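Long-range contacts in aminotransferase, class III (Deinococcus radiodurans, PDB 3I4J), which probably transfers amino groups between substrates with the help of pyridoxal phosphate: residues A105-R110 against E149-L154; V114-P119 against Y280-G285; G120-I125 against P157-K162; G225-A230 against T253-V258. The protein carries 1 engineered substitution. All blocks are in the same frame, centred on the assembly; numbering follows the deposited sequence.

Interaction 1: A105-R110 against E149-L154; sequences AVKLAR and ELYTPL
Arg110 reaches from helix 98-115 to the carbonyl oxygen of Leu150 and grips it side-on with two nitrogens. NE donates to Leu150 O at 2.8 Å, nearly along the C=O axis. NH2 gives a more bent bond to the same Leu150 O at 3.0 Å, and the oxygen lies in the guanidinium plane for both.

This is the tight part of the contact. Pro153 CG sits over one face of the guanidinium, toward its rim, 3.5 Å from Arg110 NH2. With CG anti to the backbone N (chi1 169°), Arg110 lays CG against the Tyr151 ring, 3.5 Å from its CD1. Lys107 lays its aliphatic chain against the same phenol, CE 3.2 Å from Tyr151 OH. Leu154 CD1 packs on Arg110 CD, and the guanidinium stands almost perpendicular to the tyrosine ring, the planes 85° apart. An alanine in place of Arg110 would probably leave Leu150 O without its two donors and open a gap between Tyr151, Pro153 and Leu154.

The other side is looser. The Leu150 side chain faces solvent at the margin. Lys107 NZ bonds to Phe290 O and lies too far from the Tyr151 ring for more than a weak cation-pi attraction. Val106 CG1 comes no nearer than 4.0 Å to Leu154 CD2.

Arg110 NH1 bonds to Pro119 O and Arg121 O, so one side chain joins the helix to two loops. With three backbone carbonyls converging on it, the carbonyl dipoles probably help to stabilise the buried cation.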
# COMPACT_ATOMS: atom_id res chain seq x y z
N ALA C 105 7.03 3.63 -11.69
CA ALA C 105 7.16 4.33 -12.97
C ALA C 105 8.55 4.93 -13.16
O ALA C 105 9.14 4.85 -14.24
CB ALA C 105 6.10 5.41 -13.07
N VAL C 106 9.06 5.54 -12.10
CA VAL C 106 10.39 6.15 -12.13
C VAL C 106 11.45 5.08 -12.30
O VAL C 106 12.38 5.22 -13.10
CB VAL C 106 10.64 6.94 -10.81
CG1 VAL C 106 12.09 7.38 -10.74
CG2 VAL C 106 9.72 8.15 -10.76
N LYS C 107 11.32 3.99 -11.54
CA LYS C 107 12.27 2.89 -11.61
C LYS C 107 12.32 2.34 -13.03
O LYS C 107 13.40 2.11 -13.59
CB LYS C 107 11.85 1.79 -10.62
CG LYS C 107 12.90 0.71 -10.36
CD LYS C 107 12.99 -0.30 -11.49
CE LYS C 107 13.97 -1.41 -11.16
NZ LYS C 107 13.54 -2.19 -9.96
N LEU C 108 11.14 2.16 -13.62
CA LEU C 108 11.00 1.64 -14.98
C LEU C 108 11.64 2.56 -16.02
O LEU C 108 12.31 2.08 -16.94
CB LEU C 108 9.52 1.44 -15.31
CG LEU C 108 9.17 0.89 -16.70
CD1 LEU C 108 9.89 -0.43 -16.93
CD2 LEU C 108 7.66 0.72 -16.80
N ALA C 109 11.43 3.86 -15.89
CA ALA C 109 12.00 4.82 -16.83
C ALA C 109 13.52 4.72 -16.79
O ALA C 109 14.17 4.73 -17.83
CB ALA C 109 11.55 6.23 -16.48
N ARG C 110 14.08 4.62 -15.58
CA ARG C 110 15.52 4.51 -15.43
C ARG C 110 16.02 3.18 -16.00
O ARG C 110 16.97 3.17 -16.79
CB ARG C 110 15.90 4.62 -13.94
CG ARG C 110 17.35 4.26 -13.60
CD ARG C 110 18.39 5.13 -14.31
NE ARG C 110 19.75 4.74 -13.94
CZ ARG C 110 20.85 5.16 -14.58
NH1 ARG C 110 20.75 5.97 -15.62
NH2 ARG C 110 22.05 4.75 -14.18
N GLU C 149 23.50 -0.15 -7.60
CA GLU C 149 24.41 0.82 -8.20
C GLU C 149 23.89 1.42 -9.49
O GLU C 149 24.38 2.46 -9.95
CB GLU C 149 25.79 0.18 -8.44
CG GLU C 149 25.77 -1.07 -9.32
CD GLU C 149 24.92 -2.19 -8.75
OE1 GLU C 149 25.11 -2.55 -7.57
OE2 GLU C 149 24.06 -2.72 -9.49
N LEU C 150 22.89 0.78 -10.09
CA LEU C 150 22.31 1.27 -11.34
C LEU C 150 21.22 2.31 -11.09
O LEU C 150 20.80 3.00 -12.02
CB LEU C 150 21.71 0.10 -12.13
CG LEU C 150 22.66 -1.01 -12.57
CD1 LEU C 150 21.87 -2.09 -13.30
CD2 LEU C 150 23.75 -0.44 -13.48
N TYR C 151 20.78 2.43 -9.85
CA TYR C 151 19.71 3.36 -9.50
C TYR C 151 20.09 4.48 -8.54
O TYR C 151 19.31 5.39 -8.28
CB TYR C 151 18.53 2.56 -8.95
CG TYR C 151 17.98 1.60 -9.97
CD1 TYR C 151 17.01 2.01 -10.89
CD2 TYR C 151 18.46 0.29 -10.07
CE1 TYR C 151 16.55 1.14 -11.89
CE2 TYR C 151 18.01 -0.58 -11.06
CZ TYR C 151 17.05 -0.15 -11.96
OH TYR C 151 16.59 -1.01 -12.94
N THR C 152 21.31 4.42 -8.01
CA THR C 152 21.78 5.45 -7.09
C THR C 152 21.81 6.87 -7.70
O THR C 152 21.73 7.85 -6.97
CB THR C 152 23.19 5.12 -6.59
OG1 THR C 152 23.69 6.22 -5.81
CG2 THR C 152 24.10 4.87 -7.75
N PRO C 153 21.94 6.99 -9.03
CA PRO C 153 21.96 8.36 -9.55
C PRO C 153 20.66 9.12 -9.30
O PRO C 153 20.64 10.35 -9.33
CB PRO C 153 22.26 8.16 -11.04
CG PRO C 153 21.75 6.77 -11.32
CD PRO C 153 22.19 6.01 -10.10
N LEU C 154 19.57 8.39 -9.06
CA LEU C 154 18.28 9.01 -8.79
C LEU C 154 18.27 9.70 -7.42
O LEU C 154 17.38 10.50 -7.12
CB LEU C 154 17.16 7.96 -8.85
CG LEU C 154 16.63 7.53 -10.22
CD1 LEU C 154 17.78 7.31 -11.20
CD2 LEU C 154 15.82 6.26 -10.06

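Interaction 2: V114-P119 against Y280-G285; sequences VERGEP and YETVMG
The C-terminal ends of helices 98-115 and 277-284 come nearest at Glu115 and Thr282, whose CA atoms lie 6.6 Å apart, and no hydrogen bond spans the two segments. Thr282 carries the contact with its methyl group: CG2 touches Glu115 CB at 3.5 Å and Arg116 CG at 3.9 Å. Its hydroxyl is engaged within its own helix, OG1 bonding to Gln278 O, and with OG1 beside the backbone N (chi1 -67°) the methyl takes the position anti to it.

These are two helices of the large domain in the fold-type I architecture of the family, each following a strand of the mixed central sheet. The first ends at Gly117 in a Schellman motif, whose positive phi (80°) suits glycine; Gly117 N bonds back to Val114 O.

Glu115 CG, set beside the backbone N by chi1 (-65°), lies 3.7 Å from Thr282 O. The carboxylate of Glu115 is held by its own helix, OE2 bonding to Gln111 NE2, while OE1 stays 3.8 Å from Gly285 O. On the second subunit, Phe5 meets the Tyr280 ring edge-to-face, and Tyr6 of that subunit packs on Met284.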
# COMPACT_ATOMS: atom_id res chain seq x y z
N VAL C 114 18.88 2.06 -19.12
CA VAL C 114 20.03 1.25 -18.74
C VAL C 114 20.09 -0.02 -19.58
O VAL C 114 21.16 -0.44 -20.03
CB VAL C 114 19.97 0.86 -17.24
CG1 VAL C 114 20.98 -0.24 -16.94
CG2 VAL C 114 20.27 2.09 -16.38
N GLU C 115 18.93 -0.63 -19.82
CA GLU C 115 18.85 -1.85 -20.62
C GLU C 115 19.27 -1.59 -22.06
O GLU C 115 19.82 -2.48 -22.72
CB GLU C 115 17.42 -2.40 -20.62
CG GLU C 115 16.89 -2.88 -19.28
CD GLU C 115 17.64 -4.09 -18.74
OE1 GLU C 115 18.31 -4.78 -19.54
OE2 GLU C 115 17.55 -4.35 -17.52
N ARG C 116 19.01 -0.38 -22.54
CA ARG C 116 19.35 -0.01 -23.91
C ARG C 116 20.79 0.47 -24.06
O ARG C 116 21.19 0.90 -25.14
CB ARG C 116 18.39 1.08 -24.41
CG ARG C 116 16.93 0.66 -24.45
CD ARG C 116 16.07 1.82 -24.91
NE ARG C 116 16.43 2.21 -26.27
CZ ARG C 116 16.07 3.34 -26.85
NH1 ARG C 116 15.33 4.22 -26.18
NH2 ARG C 116 16.45 3.61 -28.09
N GLY C 117 21.55 0.40 -22.98
CA GLY C 117 22.94 0.82 -23.03
C GLY C 117 23.17 2.31 -22.95
O GLY C 117 24.17 2.82 -23.44
N GLU C 118 22.23 3.02 -22.32
CA GLU C 118 22.34 4.47 -22.17
C GLU C 118 22.19 4.85 -20.70
O GLU C 118 21.24 5.54 -20.32
CB GLU C 118 21.29 5.17 -23.03
CG GLU C 118 21.62 5.13 -24.52
CD GLU C 118 20.54 5.73 -25.42
OE1 GLU C 118 19.73 6.54 -24.94
OE2 GLU C 118 20.52 5.38 -26.62
N PRO C 119 23.13 4.41 -19.86
CA PRO C 119 23.11 4.70 -18.42
C PRO C 119 23.30 6.18 -18.09
O PRO C 119 23.12 6.59 -16.94
CB PRO C 119 24.24 3.83 -17.88
CG PRO C 119 25.23 3.84 -19.01
CD PRO C 119 24.33 3.62 -20.21
N TYR C 280 7.97 -2.30 -21.82
CA TYR C 280 7.83 -3.61 -21.16
C TYR C 280 8.82 -4.62 -21.73
O TYR C 280 9.54 -5.28 -20.99
CB TYR C 280 6.40 -4.14 -21.34
CG TYR C 280 6.19 -5.55 -20.84
CD1 TYR C 280 6.31 -5.85 -19.48
CD2 TYR C 280 5.88 -6.59 -21.72
CE1 TYR C 280 6.11 -7.15 -19.01
CE2 TYR C 280 5.68 -7.89 -21.26
CZ TYR C 280 5.80 -8.16 -19.90
OH TYR C 280 5.62 -9.45 -19.45
N GLU C 281 8.85 -4.74 -23.05
CA GLU C 281 9.74 -5.69 -23.72
C GLU C 281 11.22 -5.42 -23.43
O GLU C 281 12.02 -6.35 -23.34
CB GLU C 281 9.50 -5.66 -25.23
CG GLU C 281 8.11 -6.12 -25.64
CD GLU C 281 7.83 -5.86 -27.11
OE1 GLU C 281 8.73 -6.14 -27.94
OE2 GLU C 281 6.72 -5.39 -27.44
N THR C 282 11.58 -4.15 -23.29
CA THR C 282 12.96 -3.77 -23.00
C THR C 282 13.38 -4.25 -21.62
O THR C 282 14.48 -4.77 -21.43
CB THR C 282 13.15 -2.24 -23.08
OG1 THR C 282 12.97 -1.81 -24.44
CG2 THR C 282 14.54 -1.84 -22.61
N VAL C 283 12.50 -4.08 -20.64
CA VAL C 283 12.79 -4.49 -19.28
C VAL C 283 12.74 -6.02 -19.12
O VAL C 283 13.50 -6.59 -18.35
CB VAL C 283 11.83 -3.81 -18.26
CG1 VAL C 283 10.39 -4.12 -18.61
CG2 VAL C 283 12.14 -4.26 -16.86
N MET C 284 11.85 -6.68 -19.86
CA MET C 284 11.75 -8.13 -19.78
C MET C 284 13.01 -8.78 -20.34
O MET C 284 13.43 -9.85 -19.89
CB MET C 284 10.52 -8.65 -20.54
CG MET C 284 9.19 -8.38 -19.84
SD MET C 284 9.06 -9.13 -18.18
CE MET C 284 9.43 -7.71 -17.14
N GLY C 285 13.61 -8.13 -21.34
CA GLY C 285 14.83 -8.66 -21.93
C GLY C 285 16.00 -8.48 -20.98
O GLY C 285 15.91 -7.74 -20.00

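Interaction 3: G120-I125 against P157-K162; sequences GRFKVI and PEAWPK
Val124 and Ala159 share the one direct hydrogen bond across this contact, Val124 N to Ala159 O at 2.8 Å and almost straight (172°). Around it lie three apolar touches. Val124 CB sits over the face of the Trp160 six-membered ring, a CH-pi contact with CB 4.0 Å from the centroid. Ala159 CB meets the edge of the Phe122 ring, 3.7 Å from CD1. Ile125 CG1 meets Pro161 CG at 3.6 Å, the two side chains crossing at about a right angle.

In the next shell, the Trp160 indole is fixed by NE1, which bonds to Leu154 O, and it also packs on Val106 of helix 98-115. An alanine in place of Trp160 would probably leave Leu154 O without that donor and open a gap beside Val124 and Val106. Lys123 runs its chain past Glu158 O, with CG over one face of the Phe122 ring, to a salt bridge between NZ and Glu186. Further out, the backbone of Lys123 and Ile125 pairs with strand 191-196, so this segment joins the 157-162 loop to the central sheet.

Parallel pairing would next call for an N-H from Pro161 to Val124 O, which a proline cannot give. A water donates to Val124 O at 2.7 Å and to Pro161 O at 2.8 Å, so one water bridges the two carbonyls where the proline cannot donate.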
# COMPACT_ATOMS: atom_id res chain seq x y z
N GLY C 120 23.67 6.98 -19.09
CA GLY C 120 23.85 8.40 -18.86
C GLY C 120 22.52 9.11 -18.63
O GLY C 120 22.50 10.21 -18.08
N ARG C 121 21.42 8.48 -19.04
CA ARG C 121 20.09 9.07 -18.88
C ARG C 121 19.53 8.71 -17.50
O ARG C 121 19.06 7.59 -17.29
CB ARG C 121 19.14 8.53 -19.95
CG ARG C 121 19.46 8.98 -21.38
CD ARG C 121 18.46 8.34 -22.34
NE ARG C 121 18.60 8.79 -23.73
CZ ARG C 121 18.13 9.94 -24.21
NH1 ARG C 121 17.49 10.78 -23.41
NH2 ARG C 121 18.29 10.24 -25.49
N PHE C 122 19.55 9.67 -16.57
CA PHE C 122 19.08 9.42 -15.21
C PHE C 122 18.12 10.47 -14.65
O PHE C 122 17.41 10.20 -13.68
CB PHE C 122 20.28 9.28 -14.28
CG PHE C 122 20.99 10.58 -14.01
CD1 PHE C 122 20.72 11.31 -12.85
CD2 PHE C 122 21.94 11.07 -14.90
CE1 PHE C 122 21.38 12.51 -12.60
CE2 PHE C 122 22.61 12.27 -14.65
CZ PHE C 122 22.33 13.00 -13.50
N LYS C 123 18.12 11.66 -15.23
CA LYS C 123 17.26 12.73 -14.73
C LYS C 123 15.77 12.54 -15.00
O LYS C 123 15.37 12.05 -16.05
CB LYS C 123 17.71 14.07 -15.32
CG LYS C 123 19.15 14.42 -14.99
CD LYS C 123 19.61 15.67 -15.74
CE LYS C 123 21.07 15.97 -15.43
NZ LYS C 123 21.59 17.15 -16.22
N VAL C 124 14.96 12.92 -14.01
CA VAL C 124 13.52 12.84 -14.15
C VAL C 124 12.98 14.25 -13.98
O VAL C 124 12.98 14.81 -12.89
CB VAL C 124 12.88 11.93 -13.08
CG1 VAL C 124 11.36 11.91 -13.27
CG2 VAL C 124 13.44 10.52 -13.18
N ILE C 125 12.55 14.84 -15.09
CA ILE C 125 12.01 16.19 -15.05
C ILE C 125 10.59 16.15 -14.52
O ILE C 125 9.79 15.32 -14.94
CB ILE C 125 11.97 16.82 -16.45
CG1 ILE C 125 13.39 16.93 -17.01
CG2 ILE C 125 11.30 18.20 -16.38
CD1 ILE C 125 13.45 17.36 -18.46
N PRO C 157 20.56 15.25 -6.15
CA PRO C 157 19.68 16.42 -6.31
C PRO C 157 19.57 16.80 -7.79
O PRO C 157 18.51 17.23 -8.25
CB PRO C 157 20.38 17.49 -5.49
CG PRO C 157 21.05 16.70 -4.41
CD PRO C 157 21.63 15.54 -5.19
N GLU C 158 20.67 16.64 -8.51
CA GLU C 158 20.73 16.98 -9.93
C GLU C 158 19.84 16.09 -10.79
O GLU C 158 19.61 16.39 -11.96
CB GLU C 158 22.17 16.88 -10.44
CG GLU C 158 23.15 17.80 -9.72
CD GLU C 158 23.87 17.12 -8.57
OE1 GLU C 158 23.20 16.49 -7.73
OE2 GLU C 158 25.11 17.24 -8.51
N ALA C 159 19.33 15.01 -10.21
CA ALA C 159 18.48 14.09 -10.95
C ALA C 159 17.04 14.59 -11.07
O ALA C 159 16.24 14.00 -11.80
CB ALA C 159 18.49 12.71 -10.28
N TRP C 160 16.73 15.67 -10.38
CA TRP C 160 15.36 16.17 -10.39
C TRP C 160 15.17 17.63 -10.81
O TRP C 160 14.77 18.47 -10.01
CB TRP C 160 14.71 15.93 -9.03
CG TRP C 160 14.77 14.48 -8.62
CD1 TRP C 160 15.80 13.84 -8.00
CD2 TRP C 160 13.80 13.47 -8.93
NE1 TRP C 160 15.54 12.49 -7.90
CE2 TRP C 160 14.31 12.24 -8.47
CE3 TRP C 160 12.54 13.49 -9.55
CZ2 TRP C 160 13.61 11.03 -8.61
CZ3 TRP C 160 11.85 12.29 -9.69
CH2 TRP C 160 12.39 11.08 -9.22
N PRO C 161 15.45 17.93 -12.09
CA PRO C 161 15.29 19.30 -12.60
C PRO C 161 13.80 19.65 -12.64
O PRO C 161 12.96 18.77 -12.78
CB PRO C 161 15.93 19.23 -13.99
CG PRO C 161 15.69 17.82 -14.40
CD PRO C 161 15.98 17.04 -13.13
N LYS C 162 13.50 20.93 -12.53
CA LYS C 162 12.11 21.39 -12.52
C LYS C 162 11.71 22.23 -13.72
O LYS C 162 12.44 23.13 -14.13
CB LYS C 162 11.84 22.18 -11.24
CG LYS C 162 11.90 21.33 -9.97
CD LYS C 162 10.72 20.38 -9.91
CE LYS C 162 10.64 19.65 -8.57
NZ LYS C 162 9.39 18.82 -8.47
O HOH W 1 12.23 16.69 -11.08

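Interaction 4: G225-A230 against T253-V258; sequences GIIFIA and TPDIAV
Ile229 and Ile256 pair as neighbours in register, their side chains side by side on one face, on strands 227-231 and 256-259, which run parallel in the mixed seven-stranded sheet of the large domain of a fold-type I aminotransferase. The short strand axes run 21° apart.

The backbone bonds come first. Ala230 uses both its polar atoms: its N donates to Ile256 O at 2.9 Å, and its O accepts from Val258 N at 2.8 Å. Earlier in the pair, Phe228 O takes two donors, Asp255 N at 2.8 Å and Ile256 N at a longer 3.2 Å. The first lies in the carbonyl plane and the second is tilted from it, so one carbonyl ties down the entry to strand 256-259.

Apolar packing follows on both faces of the sheet. On the face of Ile229 and Ile256, Ile229 CG2 meets Val258 CG2 at 3.7 Å, and Ile227 CG2 meets Ile256 CD1 at 3.8 Å. Helix 98-115 packs here, through Leu108 on Ile256 and Ala105 on Val258. On the face of Ala230, Pro254 CB touches Ala230 CB at 3.8 Å and lies over one face of the Phe228 ring, toward its rim; that ring also rests on Val217 and Cys221 of helix 213-224. The sheet is thus sandwiched between helices.

The remaining link is a charged one. Asp255 forms a salt bridge with Arg218 through OD2. The same OD2, using its anti lone pair, accepts Phe228 N at 2.8 Å in a nearly straight bond (171°).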
# COMPACT_ATOMS: atom_id res chain seq x y z
N GLY C 225 14.00 11.48 -27.01
CA GLY C 225 14.16 10.08 -26.66
C GLY C 225 13.93 9.80 -25.18
O GLY C 225 14.47 8.83 -24.65
N ILE C 226 13.16 10.65 -24.51
CA ILE C 226 12.88 10.46 -23.09
C ILE C 226 11.49 9.86 -22.87
O ILE C 226 10.60 9.99 -23.71
CB ILE C 226 13.00 11.79 -22.29
CG1 ILE C 226 11.93 12.79 -22.73
CG2 ILE C 226 14.42 12.35 -22.46
CD1 ILE C 226 11.86 14.05 -21.88
N ILE C 227 11.31 9.20 -21.73
CA ILE C 227 10.04 8.57 -21.39
C ILE C 227 9.05 9.60 -20.85
O ILE C 227 9.37 10.34 -19.93
CB ILE C 227 10.25 7.47 -20.31
CG1 ILE C 227 11.10 6.33 -20.87
CG2 ILE C 227 8.90 6.94 -19.82
CD1 ILE C 227 10.43 5.54 -21.98
N PHE C 228 7.86 9.64 -21.44
CA PHE C 228 6.83 10.56 -21.00
C PHE C 228 5.90 9.80 -20.04
O PHE C 228 5.23 8.84 -20.42
CB PHE C 228 6.06 11.10 -22.22
CG PHE C 228 4.90 12.01 -21.88
CD1 PHE C 228 4.86 12.72 -20.68
CD2 PHE C 228 3.88 12.20 -22.80
CE1 PHE C 228 3.80 13.60 -20.41
CE2 PHE C 228 2.82 13.07 -22.54
CZ PHE C 228 2.79 13.77 -21.34
N ILE C 229 5.91 10.23 -18.78
CA ILE C 229 5.10 9.59 -17.76
C ILE C 229 3.94 10.50 -17.39
O ILE C 229 4.15 11.64 -17.01
CB ILE C 229 5.91 9.32 -16.47
CG1 ILE C 229 7.15 8.47 -16.79
CG2 ILE C 229 5.04 8.59 -15.44
CD1 ILE C 229 8.14 8.36 -15.63
N ALA C 230 2.71 10.00 -17.52
CA ALA C 230 1.54 10.78 -17.17
C ALA C 230 1.06 10.31 -15.80
O ALA C 230 0.68 9.14 -15.63
CB ALA C 230 0.43 10.58 -18.19
N THR C 253 -1.01 10.11 -26.00
CA THR C 253 -0.79 8.98 -25.11
C THR C 253 0.64 9.04 -24.59
O THR C 253 1.56 9.46 -25.30
CB THR C 253 -1.00 7.63 -25.83
OG1 THR C 253 -0.15 7.55 -26.98
CG2 THR C 253 -2.46 7.48 -26.25
N PRO C 254 0.85 8.64 -23.32
CA PRO C 254 2.18 8.66 -22.72
C PRO C 254 2.88 7.33 -22.94
O PRO C 254 2.31 6.42 -23.56
CB PRO C 254 1.87 8.90 -21.25
CG PRO C 254 0.65 8.03 -21.06
CD PRO C 254 -0.17 8.26 -22.33
N ASP C 255 4.11 7.21 -22.45
CA ASP C 255 4.86 5.97 -22.56
C ASP C 255 4.51 5.14 -21.31
O ASP C 255 4.53 3.92 -21.35
CB ASP C 255 6.35 6.26 -22.63
CG ASP C 255 6.72 7.05 -23.87
OD1 ASP C 255 6.32 6.62 -24.98
OD2 ASP C 255 7.39 8.10 -23.75
N ILE C 256 4.19 5.83 -20.23
CA ILE C 256 3.79 5.19 -18.97
C ILE C 256 2.67 6.03 -18.34
O ILE C 256 2.82 7.23 -18.19
CB ILE C 256 4.93 5.13 -17.94
CG1 ILE C 256 6.07 4.24 -18.45
CG2 ILE C 256 4.40 4.56 -16.62
CD1 ILE C 256 7.32 4.27 -17.57
N ALA C 257 1.55 5.38 -18.01
CA ALA C 257 0.44 6.07 -17.37
C ALA C 257 0.32 5.52 -15.95
O ALA C 257 0.22 4.30 -15.76
CB ALA C 257 -0.86 5.82 -18.13
N VAL C 258 0.37 6.40 -14.96
CA VAL C 258 0.28 6.00 -13.56
C VAL C 258 -1.14 6.17 -13.05
O VAL C 258 -1.72 7.25 -13.16
CB VAL C 258 1.23 6.83 -12.68
CG1 VAL C 258 1.29 6.24 -11.26
CG2 VAL C 258 2.62 6.86 -13.30

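Following the chain, helix 98-115 opens interaction 1 and then interaction 2, and the segment entering strand 123-127 opens interaction 3. Interaction 1 closes first, at 149-154, and interaction 3 next, at 157-162, so these two cross; they also touch, Pro153 O resting on Ala159 CB. Interaction 4 then opens and closes on strands 227-231 and 256-259, in series after both. Only at 280-285 does interaction 2 close, enclosing interactions 3 and 4 and crossing interaction 1. Helix 98-115 is thereby tied to the 149-154 loop and to helix 277-284. Interaction 4 pairs two strands of the central sheet, while interaction 3 brings the loop leading into strand 162-163 beside strand 123-127.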